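PDB 5FA9: peptide methionine sulfoxide reductase MsrA from Treponema denticola ATCC 35405, which probably repairs oxidised proteins by reducing methionine sulfoxide back to methionine, as a fusion of an MsrA and an MsrB unit. Local coordinates for residues S199-D202 and K203-A206. The protein carries 2 engineered substitutions. Numbering follows the deposited sequence.
Sequences SEYD and KFDA
K203 NZ has two carboxylate partners. It makes a long salt bridge to D202 OD2 (3.6 Å) and another to D227 OD2. The side chains of D202 and K203 leave the backbone in the same direction. The K203 chain bends at chi2 (-58°), which lays its methylenes along the D202 carboxylate. K203 CE comes to 3.3 Å from D202 OD2. Residues S199 to D202 form a type I beta turn, closed by D202 N to S199 O at 3.2 Å. S199 OG also accepts from Y201 N at 3.2 Å, making an ST turn. A water donates to S199 O and makes only a weak bond with K203 N, a loose bridge from the turn to the next residue. F204 N bonds weakly to D202 O. The F204 side chain folds back over the turn, and its CB packs 3.7 Å from E200 O. The edge of Y201 meets the face of F204 in a T-shaped pair, with planes at 62° and CD1 of Y201 4.4 Å from CD2 of F204. Y201 OH bonds to F293 N, and the F204 ring also packs edge-to-face with F293. K225 NZ bonds to the carbonyls of Y201 and F204. This surface loop of the SelR (MsrB) region joins helix 182-190 to strand 208-212, and is tied to strands 225-226 and 291-295.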
loop_
_atom_site.group_PDB
_atom_site.type_symbol
_atom_site.label_atom_id
_atom_site.label_comp_id
_atom_site.label_asym_id
_atom_site.label_seq_id
_atom_site.Cartn_x
_atom_site.Cartn_y
_atom_site.Cartn_z
ATOM N N SER B 199 -15.760 -30.681 14.130
ATOM C CA SER B 199 -16.744 -29.606 14.097
ATOM C C SER B 199 -17.528 -29.593 12.790
ATOM O O SER B 199 -16.982 -29.871 11.722
ATOM C CB SER B 199 -16.068 -28.252 14.306
ATOM O OG SER B 199 -17.016 -27.201 14.242
ATOM N N GLU B 200 -18.811 -29.263 12.887
ATOM C CA GLU B 200 -19.670 -29.148 11.715
ATOM C C GLU B 200 -19.265 -27.961 10.845
ATOM O O GLU B 200 -19.586 -27.909 9.659
ATOM C CB GLU B 200 -21.134 -29.012 12.144
ATOM C CG GLU B 200 -21.417 -27.771 12.979
ATOM C CD GLU B 200 -22.868 -27.670 13.410
ATOM O OE1 GLU B 200 -23.753 -27.661 12.530
ATOM O OE2 GLU B 200 -23.122 -27.599 14.631
ATOM N N TYR B 201 -18.555 -27.012 11.447
ATOM C CA TYR B 201 -18.134 -25.800 10.753
ATOM C C TYR B 201 -16.794 -25.969 10.040
ATOM O O TYR B 201 -16.285 -25.024 9.442
ATOM C CB TYR B 201 -18.055 -24.630 11.734
ATOM C CG TYR B 201 -19.389 -24.240 12.331
ATOM C CD1 TYR B 201 -20.570 -24.433 11.626
ATOM C CD2 TYR B 201 -19.467 -23.678 13.598
ATOM C CE1 TYR B 201 -21.791 -24.079 12.167
ATOM C CE2 TYR B 201 -20.685 -23.319 14.147
ATOM C CZ TYR B 201 -21.843 -23.522 13.428
ATOM O OH TYR B 201 -23.058 -23.167 13.969
ATOM N N ASP B 202 -16.225 -27.169 10.103
ATOM C CA ASP B 202 -14.947 -27.431 9.446
ATOM C C ASP B 202 -15.102 -27.420 7.928
ATOM O O ASP B 202 -14.585 -26.530 7.252
ATOM C CB ASP B 202 -14.367 -28.767 9.910
ATOM C CG ASP B 202 -13.015 -29.060 9.289
ATOM O OD1 ASP B 202 -12.194 -28.125 9.181
ATOM O OD2 ASP B 202 -12.773 -30.225 8.908
ATOM N N LYS B 203 -15.812 -28.410 7.397
ATOM C CA LYS B 203 -16.145 -28.423 5.978
ATOM C C LYS B 203 -17.482 -27.721 5.776
ATOM O O LYS B 203 -18.531 -28.362 5.710
ATOM C CB LYS B 203 -16.198 -29.854 5.441
ATOM C CG LYS B 203 -14.983 -30.697 5.800
ATOM C CD LYS B 203 -13.698 -30.071 5.284
ATOM C CE LYS B 203 -12.483 -30.881 5.706
ATOM N NZ LYS B 203 -11.229 -30.080 5.648
ATOM N N PHE B 204 -17.431 -26.397 5.675
ATOM C CA PHE B 204 -18.635 -25.576 5.661
ATOM C C PHE B 204 -18.361 -24.250 4.948
ATOM O O PHE B 204 -17.362 -23.585 5.232
ATOM C CB PHE B 204 -19.112 -25.338 7.097
ATOM C CG PHE B 204 -20.505 -24.793 7.200
ATOM C CD1 PHE B 204 -21.599 -25.643 7.187
ATOM C CD2 PHE B 204 -20.722 -23.433 7.330
ATOM C CE1 PHE B 204 -22.883 -25.144 7.289
ATOM C CE2 PHE B 204 -22.003 -22.928 7.435
ATOM C CZ PHE B 204 -23.085 -23.784 7.413
ATOM N N ASP B 205 -19.241 -23.864 4.027
ATOM C CA ASP B 205 -18.971 -22.718 3.163
ATOM C C ASP B 205 -20.235 -21.884 2.904
ATOM O O ASP B 205 -20.274 -21.072 1.976
ATOM C CB ASP B 205 -18.357 -23.185 1.838
ATOM C CG ASP B 205 -17.750 -22.043 1.035
ATOM O OD1 ASP B 205 -17.187 -21.115 1.650
ATOM O OD2 ASP B 205 -17.838 -22.078 -0.214
ATOM N N ALA B 206 -21.260 -22.054 3.708
ATOM C CA ALA B 206 -22.464 -21.285 3.535
ATOM C C ALA B 206 -22.214 -19.825 3.853
ATOM O O ALA B 206 -21.319 -19.511 4.575
ATOM C CB ALA B 206 -23.587 -21.852 4.384
HETATM O O HOH W 1 -16.884 -30.946 9.448
#